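Local coordinates for putative lipoprotein (Bacteroides fragilis, PDB 3QNK), which is of uncharacterised function but, as a SusD-family lipoprotein, probably helps capture glycans at the outer membrane for uptake, at residues E222-I227 against V361-D366; C256-Y261 against N371-G376; S328-N333 against V339-Y344. One frame throughout, in Å; residues are numbered along the deposited sequence. Where two conformers were deposited one is given.

In the fold
The segments run along the chain as 222-227, 256-261, 328-333, 339-344, 361-366 and 371-376. Contact 3, a short hairpin, therefore falls within the spans that contacts 1 and 2 enclose, while contacts 1 and 2 cross. Their centres lie about 17 Å (contacts 1 and 2), 15 Å (1 and 3) and 12 Å (2 and 3) apart, on the same side of the chain's centre. The loop between strands 360-361 and 384-387 supplies one side of contacts 1 and 2. Tyr367 of that loop packs on Trp362, Met258 and Phe331, tying all three together. The hairpin also meets both directly: Trp362 packs on Gln329 and Ile330, and Phe331 on Met258 and Tyr372.

Contact 1. Residues E222-I227 against V361-D366; sequences EKYRSI and VWKWID
Arg225, on the short helix 221-225, lies across the indole of Trp362, a cation-pi stack that fastens this helix to a type II' beta turn running from Trp362 to Ile365 in the SusD-like fold. From CB, the chain sets off with CG anti to the carbonyl carbon, and the bend at chi3 (-55°) lays the rest flat on the ring. Arg225 CD sits over the five-membered ring of Trp362, 3.3 Å from its centroid, in a CH-pi contact. NE follows above the bond between CE2 and CZ2. Farther out, Arg225 CZ stands over the six-membered ring of Trp362, 3.7 Å from its centroid, with NH1 reaching toward CZ3 and CH2. The guanidinium and indole planes are nearly parallel, 6° apart, so the cation meets the pi cloud broadside while its N-H groups can still point outward in their own plane. NE uses this freedom in a salt bridge to Asp368, which would help hold the group's rotation. Arginine suits the place because it offers both a flat face and charge, and tryptophan because its wide ring spans CD and guanidinium alike; Tyr367 meets the indole edge-to-face.

Lys363, the second residue of the turn, turns its amino group to Asn322 OD1, while the Tyr224 ring presents its edge near NZ. The turn is closed by Ile365 N bonding to Trp362 O at 2.7 Å. Beside the stack, one water bridges the two backbones, donating to Arg225 O at 3.1 Å and to Lys363 O at 2.6 Å.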
loop_
_atom_site.group_PDB
_atom_site.type_symbol
_atom_site.label_atom_id
_atom_site.label_comp_id
_atom_site.label_asym_id
_atom_site.label_seq_id
_atom_site.Cartn_x
_atom_site.Cartn_y
_atom_site.Cartn_z
ATOM N N GLU B 222 -38.058 5.015 8.222
ATOM C CA GLU B 222 -37.900 4.952 6.774
ATOM C C GLU B 222 -37.482 6.328 6.245
ATOM O O GLU B 222 -36.521 6.415 5.485
ATOM C CB GLU B 222 -39.194 4.460 6.117
ATOM N N LYS B 223 -38.161 7.408 6.698
ATOM C CA LYS B 223 -37.878 8.800 6.302
ATOM C C LYS B 223 -36.441 9.202 6.649
ATOM O O LYS B 223 -35.752 9.755 5.808
ATOM C CB LYS B 223 -38.858 9.778 6.967
ATOM C CG LYS B 223 -40.104 10.059 6.156
ATOM C CD LYS B 223 -41.087 10.861 6.987
ATOM C CE LYS B 223 -42.248 11.340 6.173
ATOM N NZ LYS B 223 -43.093 12.282 6.955
ATOM N N TYR B 224 -35.986 8.902 7.875
ATOM C CA TYR B 224 -34.627 9.213 8.318
ATOM C C TYR B 224 -33.597 8.440 7.493
ATOM O O TYR B 224 -32.664 9.059 6.976
ATOM C CB TYR B 224 -34.455 8.923 9.809
ATOM C CG TYR B 224 -33.113 9.366 10.358
ATOM C CD1 TYR B 224 -32.926 10.659 10.842
ATOM C CD2 TYR B 224 -32.041 8.481 10.432
ATOM C CE1 TYR B 224 -31.702 11.060 11.372
ATOM C CE2 TYR B 224 -30.809 8.881 10.935
ATOM C CZ TYR B 224 -30.649 10.167 11.415
ATOM O OH TYR B 224 -29.436 10.554 11.919
ATOM N N ARG B 225 -33.791 7.099 7.329
ATOM C CA ARG B 225 -32.897 6.223 6.541
ATOM C C ARG B 225 -32.772 6.649 5.091
ATOM O O ARG B 225 -31.765 6.344 4.456
ATOM C CB ARG B 225 -33.378 4.781 6.560
ATOM C CG ARG B 225 -33.127 4.086 7.863
ATOM C CD ARG B 225 -33.343 2.622 7.739
ATOM N NE ARG B 225 -34.673 2.274 7.220
ATOM C CZ ARG B 225 -35.676 1.773 7.942
ATOM N NH1 ARG B 225 -35.519 1.534 9.244
ATOM N NH2 ARG B 225 -36.826 1.476 7.364
ATOM N N SER B 226 -33.771 7.354 4.572
ATOM C CA SER B 226 -33.778 7.806 3.183
ATOM C C SER B 226 -32.670 8.835 2.866
ATOM O O SER B 226 -32.485 9.148 1.698
ATOM C CB SER B 226 -35.144 8.366 2.808
ATOM O OG SER B 226 -35.253 9.695 3.281
ATOM N N ILE B 227 -31.935 9.347 3.877
ATOM C CA ILE B 227 -30.832 10.299 3.673
ATOM C C ILE B 227 -29.762 9.572 2.862
ATOM O O ILE B 227 -29.203 10.121 1.907
ATOM C CB ILE B 227 -30.311 10.816 5.046
ATOM C CG1 ILE B 227 -31.350 11.725 5.739
ATOM C CG2 ILE B 227 -28.943 11.527 4.936
ATOM C CD1 ILE B 227 -31.112 11.954 7.229
ATOM N N VAL B 361 -25.582 -3.043 11.941
ATOM C CA VAL B 361 -25.889 -1.673 11.524
ATOM C C VAL B 361 -26.983 -1.677 10.374
ATOM O O VAL B 361 -27.084 -2.644 9.593
ATOM C CB VAL B 361 -24.593 -0.937 11.094
ATOM C CG1 VAL B 361 -24.025 -1.535 9.799
ATOM C CG2 VAL B 361 -24.831 0.555 10.912
ATOM N N TRP B 362 -27.810 -0.615 10.325
ATOM C CA TRP B 362 -28.734 -0.322 9.214
ATOM C C TRP B 362 -28.155 0.954 8.464
ATOM O O TRP B 362 -27.219 0.826 7.648
ATOM C CB TRP B 362 -30.194 -0.126 9.683
ATOM C CG TRP B 362 -31.182 -0.227 8.570
ATOM C CD1 TRP B 362 -31.008 0.169 7.278
ATOM C CD2 TRP B 362 -32.493 -0.810 8.641
ATOM N NE1 TRP B 362 -32.131 -0.128 6.532
ATOM C CE2 TRP B 362 -33.062 -0.724 7.345
ATOM C CE3 TRP B 362 -33.214 -1.481 9.653
ATOM C CZ2 TRP B 362 -34.344 -1.227 7.051
ATOM C CZ3 TRP B 362 -34.488 -1.950 9.365
ATOM C CH2 TRP B 362 -35.047 -1.812 8.082
ATOM N N LYS B 363 -28.671 2.166 8.827
ATOM C CA LYS B 363 -28.270 3.480 8.338
ATOM C C LYS B 363 -27.976 3.511 6.817
ATOM O O LYS B 363 -28.903 3.496 6.013
ATOM C CB LYS B 363 -27.053 4.010 9.127
ATOM C CG LYS B 363 -27.295 5.402 9.690
ATOM C CD LYS B 363 -26.007 6.144 9.850
ATOM C CE LYS B 363 -26.171 7.441 10.606
ATOM N NZ LYS B 363 -26.796 7.343 11.947
ATOM N N TRP B 364 -26.689 3.511 6.436
ATOM C CA TRP B 364 -26.244 3.587 5.051
ATOM C C TRP B 364 -26.361 2.243 4.307
ATOM O O TRP B 364 -26.012 2.211 3.128
ATOM C CB TRP B 364 -24.828 4.185 4.948
ATOM C CG TRP B 364 -23.913 3.795 6.069
ATOM C CD1 TRP B 364 -23.652 4.504 7.208
ATOM C CD2 TRP B 364 -23.233 2.541 6.211
ATOM N NE1 TRP B 364 -22.809 3.779 8.034
ATOM C CE2 TRP B 364 -22.540 2.572 7.446
ATOM C CE3 TRP B 364 -23.120 1.398 5.395
ATOM C CZ2 TRP B 364 -21.725 1.524 7.871
ATOM C CZ3 TRP B 364 -22.315 0.360 5.820
ATOM C CH2 TRP B 364 -21.628 0.427 7.047
ATOM N N ILE B 365 -26.869 1.164 4.943
ATOM C CA ILE B 365 -27.152 -0.072 4.208
ATOM C C ILE B 365 -28.618 0.057 3.744
ATOM O O ILE B 365 -29.514 0.152 4.584
ATOM C CB ILE B 365 -26.867 -1.402 4.948
ATOM C CG1 ILE B 365 -25.379 -1.502 5.323
ATOM C CG2 ILE B 365 -27.258 -2.593 4.040
ATOM C CD1 ILE B 365 -25.027 -2.639 6.266
ATOM N N ASP B 366 -28.850 0.123 2.409
ATOM C CA ASP B 366 -30.176 0.303 1.819
ATOM C C ASP B 366 -30.982 -1.013 1.821
ATOM O O ASP B 366 -31.293 -1.557 0.762
ATOM C CB ASP B 366 -30.064 0.878 0.397
ATOM C CG ASP B 366 -31.295 1.594 -0.155
ATOM O OD1 ASP B 366 -32.398 1.456 0.455
ATOM O OD2 ASP B 366 -31.158 2.297 -1.196
HETATM O O HOH W 1 -30.756 3.470 4.201
#

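Contact 2. Residues C256-Y261 against N371-G376; sequences CNMVTY and NYPYAG
The Tyr372 ring receives the selenium of Met258 obliquely, neither squarely over a face nor at an edge: SE lies 4.8 Å from the ring centroid and 48° off the normal. One face of the same ring carries Pro373 CD, near the ring's rim, and Tyr374 CG lies at its edge in plane. The Tyr374 ring in turn has Tyr372 CD2 over one face, about 3.6 Å above its plane. On the Met258 side of this group the nearest carbon of the Tyr372 ring is CE1, 3.9 Å from Met258 SE.

Met258 is modelled as selenomethionine, with SE in place of sulfur, and makes a Met-aromatic contact with Tyr372 beside apolar packing on Pro373. It lies just after helix 253-257, and its partners lie in the loop between strands 360-361 and 384-387. Its CG is anti to the backbone N (chi1 -166°) and the chain runs straight out before turning at chi3, which lays the terminal methyl against the pyrrolidine: Met258 CE is 3.5 Å from Pro373 CG, and SE is 3.8 Å from Pro373 CD. A long, flexible, polarisable side chain suits this place, since Met258 CA and Tyr372 CA, the nearest pair, are 10.1 Å apart. Phe331, from the hairpin of contact 3, also packs on SE.

Proline is apt at the centre of the inverse gamma turn, where Tyr374 N bonds to Tyr372 O at 2.8 Å; its ring gives a compact apolar surface. Arg269 bonds to both residues: its backbone N to Tyr372 OH, its NH1 to Pro373 O.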
loop_
_atom_site.group_PDB
_atom_site.type_symbol
_atom_site.label_atom_id
_atom_site.label_comp_id
_atom_site.label_asym_id
_atom_site.label_seq_id
_atom_site.Cartn_x
_atom_site.Cartn_y
_atom_site.Cartn_z
ATOM N N CYS B 256 -19.639 -6.358 3.795
ATOM C CA CYS B 256 -18.864 -6.453 5.022
ATOM C C CYS B 256 -19.676 -6.181 6.264
ATOM O O CYS B 256 -19.299 -6.679 7.314
ATOM C CB CYS B 256 -17.675 -5.507 4.967
ATOM S SG CYS B 256 -16.323 -6.099 3.932
ATOM N N ASN B 257 -20.728 -5.347 6.185
ATOM C CA ASN B 257 -21.491 -4.976 7.367
ATOM C C ASN B 257 -22.932 -5.478 7.318
ATOM O O ASN B 257 -23.734 -5.160 8.211
ATOM C CB ASN B 257 -21.416 -3.471 7.569
ATOM C CG ASN B 257 -19.991 -3.028 7.853
ATOM O OD1 ASN B 257 -19.435 -3.243 8.936
ATOM N ND2 ASN B 257 -19.332 -2.493 6.849
HETATM N N MSE B 258 -23.226 -6.343 6.336
HETATM C CA MSE B 258 -24.534 -6.938 6.160
HETATM C C MSE B 258 -24.727 -8.160 7.092
HETATM O O MSE B 258 -23.760 -8.891 7.345
HETATM C CB MSE B 258 -24.683 -7.351 4.700
HETATM C CG MSE B 258 -26.115 -7.677 4.280
HETATM SE SE MSE B 258 -26.182 -8.354 2.444
HETATM C CE MSE B 258 -25.322 -6.845 1.653
ATOM N N VAL B 259 -25.991 -8.412 7.548
ATOM C CA VAL B 259 -26.335 -9.579 8.390
ATOM C C VAL B 259 -25.877 -10.832 7.654
ATOM O O VAL B 259 -26.120 -10.949 6.444
ATOM C CB VAL B 259 -27.836 -9.649 8.770
ATOM C CG1 VAL B 259 -28.092 -10.741 9.803
ATOM C CG2 VAL B 259 -28.344 -8.305 9.288
ATOM N N THR B 260 -25.178 -11.747 8.354
ATOM C CA THR B 260 -24.671 -12.947 7.686
ATOM C C THR B 260 -25.747 -14.014 7.460
ATOM O O THR B 260 -25.999 -14.387 6.315
ATOM C CB THR B 260 -23.474 -13.516 8.419
ATOM O OG1 THR B 260 -22.515 -12.474 8.512
ATOM C CG2 THR B 260 -22.849 -14.684 7.678
ATOM N N TYR B 261 -26.401 -14.470 8.526
ATOM C CA TYR B 261 -27.351 -15.580 8.441
ATOM C C TYR B 261 -28.774 -15.131 8.259
ATOM O O TYR B 261 -29.590 -15.082 9.179
ATOM C CB TYR B 261 -27.173 -16.504 9.649
ATOM C CG TYR B 261 -25.751 -17.004 9.697
ATOM C CD1 TYR B 261 -25.310 -17.988 8.816
ATOM C CD2 TYR B 261 -24.810 -16.399 10.527
ATOM C CE1 TYR B 261 -23.992 -18.422 8.820
ATOM C CE2 TYR B 261 -23.481 -16.816 10.533
ATOM C CZ TYR B 261 -23.076 -17.833 9.682
ATOM O OH TYR B 261 -21.774 -18.269 9.688
ATOM N N ASN B 371 -31.769 -5.014 -3.562
ATOM C CA ASN B 371 -31.985 -6.451 -3.750
ATOM C C ASN B 371 -30.803 -7.152 -3.095
ATOM O O ASN B 371 -29.774 -6.499 -2.833
ATOM C CB ASN B 371 -32.154 -6.863 -5.228
ATOM C CG ASN B 371 -32.310 -8.373 -5.445
ATOM O OD1 ASN B 371 -32.822 -9.121 -4.587
ATOM N ND2 ASN B 371 -31.819 -8.865 -6.580
ATOM N N TYR B 372 -30.942 -8.456 -2.743
ATOM C CA TYR B 372 -29.856 -9.198 -2.088
ATOM C C TYR B 372 -28.670 -9.368 -3.045
ATOM O O TYR B 372 -28.889 -9.744 -4.200
ATOM C CB TYR B 372 -30.328 -10.567 -1.577
ATOM C CG TYR B 372 -29.288 -11.288 -0.735
ATOM C CD1 TYR B 372 -29.090 -10.952 0.598
ATOM C CD2 TYR B 372 -28.489 -12.290 -1.281
ATOM C CE1 TYR B 372 -28.126 -11.590 1.366
ATOM C CE2 TYR B 372 -27.516 -12.932 -0.522
ATOM C CZ TYR B 372 -27.342 -12.584 0.803
ATOM O OH TYR B 372 -26.369 -13.204 1.549
ATOM N N PRO B 373 -27.416 -9.128 -2.590
ATOM C CA PRO B 373 -26.271 -9.262 -3.503
ATOM C C PRO B 373 -25.884 -10.719 -3.810
ATOM O O PRO B 373 -24.796 -11.147 -3.425
ATOM C CB PRO B 373 -25.146 -8.530 -2.757
ATOM C CG PRO B 373 -25.487 -8.670 -1.345
ATOM C CD PRO B 373 -26.982 -8.667 -1.254
ATOM N N TYR B 374 -26.738 -11.470 -4.524
ATOM C CA TYR B 374 -26.409 -12.841 -4.903
ATOM C C TYR B 374 -25.228 -12.846 -5.849
ATOM O O TYR B 374 -25.073 -11.920 -6.654
ATOM C CB TYR B 374 -27.578 -13.540 -5.637
ATOM C CG TYR B 374 -28.945 -13.561 -4.985
ATOM C CD1 TYR B 374 -29.281 -14.542 -4.057
ATOM C CD2 TYR B 374 -29.958 -12.709 -5.421
ATOM C CE1 TYR B 374 -30.574 -14.628 -3.522
ATOM C CE2 TYR B 374 -31.248 -12.775 -4.887
ATOM C CZ TYR B 374 -31.561 -13.748 -3.949
ATOM O OH TYR B 374 -32.850 -13.830 -3.449
ATOM N N ALA B 375 -24.456 -13.919 -5.833
ATOM C CA ALA B 375 -23.397 -14.034 -6.813
ATOM C C ALA B 375 -24.011 -14.550 -8.144
ATOM O O ALA B 375 -24.458 -15.703 -8.210
ATOM C CB ALA B 375 -22.307 -14.961 -6.295
ATOM N N GLY B 376 -24.088 -13.671 -9.153
ATOM C CA GLY B 376 -24.611 -14.015 -10.477
ATOM C C GLY B 376 -25.765 -13.177 -11.002
ATOM O O GLY B 376 -26.832 -13.134 -10.381
#

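Contact 3. Residues S328-N333 against V339-Y344; sequences SQIFFN and VTVDRY
Residues Ser328 to Ile330 and Val339 to Val341 run antiparallel, joined by nearly straight backbone hydrogen bonds: Ile330 N to Val339 O at 3.1 Å and Val339 N to Ile330 O at 2.9 Å form a hydrogen-bonded pair, and Val341 N reaches Ser328 O at 2.8 Å. Gln329 and Thr340 form the adjoining non-hydrogen-bonded pair, whose alpha carbons approach to 4.5 Å.

On the buried face Ile330 and Val339 run alongside each other. With chi1 at 54° in Ile330 and 63° in Val339, the two CG1 atoms are brought together, Ile330 CG1 lying 3.8 Å from Val339 CG1. Ile330 CD1 goes on to Val341 CG2, 3.9 Å away. This is a beta hairpin of two very short strands, and isoleucine and valine suit its inward face because beta-branched side chains favour extended backbone and are apolar here. Gln329 and Thr340 occupy the exposed face, where polar groups can meet solvent; the aliphatic Gln329 CG lies 3.4 Å from Thr340 OG1. Beyond the strands, Val341 CG1 rests over the centre of the Arg343 guanidinium, which Asp347 pairs with in a salt bridge, and Asp342 OD1 accepts from Tyr344 N in an Asx turn.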
loop_
_atom_site.group_PDB
_atom_site.type_symbol
_atom_site.label_atom_id
_atom_site.label_comp_id
_atom_site.label_asym_id
_atom_site.label_seq_id
_atom_site.Cartn_x
_atom_site.Cartn_y
_atom_site.Cartn_z
ATOM N N SER B 328 -36.136 -7.794 13.363
ATOM C CA SER B 328 -36.116 -6.749 12.337
ATOM C C SER B 328 -36.397 -7.343 10.964
ATOM O O SER B 328 -35.830 -8.393 10.610
ATOM C CB SER B 328 -34.758 -6.039 12.264
ATOM O OG SER B 328 -34.377 -5.320 13.419
ATOM N N GLN B 329 -37.229 -6.648 10.181
ATOM C CA GLN B 329 -37.491 -6.969 8.795
ATOM C C GLN B 329 -36.647 -6.069 7.910
ATOM O O GLN B 329 -36.635 -4.839 8.104
ATOM C CB GLN B 329 -38.951 -6.816 8.479
ATOM C CG GLN B 329 -39.721 -8.049 8.816
ATOM C CD GLN B 329 -41.161 -7.796 8.543
ATOM O OE1 GLN B 329 -41.838 -7.124 9.320
ATOM N NE2 GLN B 329 -41.641 -8.285 7.404
ATOM N N ILE B 330 -35.892 -6.692 6.985
ATOM C CA ILE B 330 -34.996 -6.036 6.031
ATOM C C ILE B 330 -35.218 -6.647 4.645
ATOM O O ILE B 330 -35.819 -7.710 4.548
ATOM C CB ILE B 330 -33.512 -6.133 6.489
ATOM C CG1 ILE B 330 -33.087 -7.593 6.756
ATOM C CG2 ILE B 330 -33.243 -5.227 7.724
ATOM C CD1 ILE B 330 -31.621 -7.818 6.874
ATOM N N PHE B 331 -34.742 -5.969 3.580
ATOM C CA PHE B 331 -34.791 -6.379 2.164
ATOM C C PHE B 331 -36.224 -6.478 1.622
ATOM O O PHE B 331 -36.539 -7.387 0.849
ATOM C CB PHE B 331 -34.013 -7.683 1.923
ATOM C CG PHE B 331 -32.520 -7.490 1.842
ATOM C CD1 PHE B 331 -31.956 -6.709 0.833
ATOM C CD2 PHE B 331 -31.671 -8.122 2.745
ATOM C CE1 PHE B 331 -30.564 -6.561 0.731
ATOM C CE2 PHE B 331 -30.282 -7.975 2.643
ATOM C CZ PHE B 331 -29.740 -7.192 1.638
ATOM N N PHE B 332 -37.056 -5.484 1.964
ATOM C CA PHE B 332 -38.455 -5.384 1.557
ATOM C C PHE B 332 -38.645 -5.418 0.054
ATOM O O PHE B 332 -39.568 -6.088 -0.424
ATOM C CB PHE B 332 -39.055 -4.076 2.069
ATOM C CG PHE B 332 -38.904 -3.829 3.543
ATOM C CD1 PHE B 332 -39.736 -4.465 4.460
ATOM C CD2 PHE B 332 -37.964 -2.924 4.020
ATOM C CE1 PHE B 332 -39.603 -4.222 5.832
ATOM C CE2 PHE B 332 -37.846 -2.669 5.388
ATOM C CZ PHE B 332 -38.671 -3.314 6.284
ATOM N N ASN B 333 -37.784 -4.678 -0.689
ATOM C CA ASN B 333 -37.878 -4.521 -2.147
ATOM C C ASN B 333 -36.818 -5.360 -2.912
ATOM O O ASN B 333 -36.352 -4.983 -4.005
ATOM C CB ASN B 333 -37.826 -3.030 -2.528
ATOM C CG ASN B 333 -39.035 -2.259 -2.036
ATOM O OD1 ASN B 333 -40.179 -2.487 -2.458
ATOM N ND2 ASN B 333 -38.823 -1.337 -1.110
ATOM N N VAL B 339 -37.109 -10.323 4.814
ATOM C CA VAL B 339 -36.607 -11.424 5.625
ATOM C C VAL B 339 -36.579 -10.909 7.090
ATOM O O VAL B 339 -36.312 -9.723 7.322
ATOM C CB VAL B 339 -35.227 -11.961 5.101
ATOM C CG1 VAL B 339 -34.118 -10.911 5.164
ATOM C CG2 VAL B 339 -34.805 -13.247 5.802
ATOM N N THR B 340 -36.923 -11.777 8.061
ATOM C CA THR B 340 -36.905 -11.384 9.469
ATOM C C THR B 340 -35.633 -11.929 10.090
ATOM O O THR B 340 -35.320 -13.120 9.935
ATOM C CB THR B 340 -38.177 -11.826 10.200
ATOM O OG1 THR B 340 -39.326 -11.326 9.503
ATOM C CG2 THR B 340 -38.212 -11.327 11.632
ATOM N N VAL B 341 -34.889 -11.048 10.770
ATOM C CA VAL B 341 -33.618 -11.370 11.422
ATOM C C VAL B 341 -33.907 -12.145 12.693
ATOM O O VAL B 341 -34.723 -11.700 13.495
ATOM C CB VAL B 341 -32.778 -10.098 11.678
ATOM C CG1 VAL B 341 -31.529 -10.404 12.501
ATOM C CG2 VAL B 341 -32.421 -9.415 10.360
ATOM N N ASP B 342 -33.266 -13.320 12.844
ATOM C CA ASP B 342 -33.430 -14.235 13.975
ATOM C C ASP B 342 -32.082 -14.445 14.662
ATOM O O ASP B 342 -31.161 -15.044 14.090
ATOM C CB ASP B 342 -34.028 -15.581 13.489
ATOM C CG ASP B 342 -34.326 -16.657 14.530
ATOM O OD1 ASP B 342 -33.881 -16.507 15.687
ATOM O OD2 ASP B 342 -34.992 -17.669 14.171
ATOM N N ARG B 343 -31.986 -13.970 15.909
ATOM C CA ARG B 343 -30.761 -14.084 16.704
ATOM C C ARG B 343 -30.726 -15.363 17.522
ATOM O O ARG B 343 -29.665 -15.698 18.061
ATOM C CB ARG B 343 -30.597 -12.881 17.632
ATOM C CG ARG B 343 -30.550 -11.563 16.917
ATOM C CD ARG B 343 -29.449 -11.440 15.895
ATOM N NE ARG B 343 -29.402 -10.062 15.416
ATOM C CZ ARG B 343 -28.563 -9.596 14.508
ATOM N NH1 ARG B 343 -27.659 -10.394 13.958
ATOM N NH2 ARG B 343 -28.606 -8.320 14.156
ATOM N N TYR B 344 -31.888 -16.067 17.624
ATOM C CA TYR B 344 -32.007 -17.318 18.371
ATOM C C TYR B 344 -31.511 -18.494 17.529
ATOM O O TYR B 344 -30.652 -19.238 17.986
ATOM C CB TYR B 344 -33.456 -17.560 18.859
ATOM C CG TYR B 344 -33.636 -18.904 19.534
ATOM C CD1 TYR B 344 -32.788 -19.311 20.560
ATOM C CD2 TYR B 344 -34.651 -19.773 19.147
ATOM C CE1 TYR B 344 -32.925 -20.554 21.163
ATOM C CE2 TYR B 344 -34.795 -21.027 19.742
ATOM C CZ TYR B 344 -33.933 -21.410 20.757
ATOM O OH TYR B 344 -34.077 -22.620 21.400
#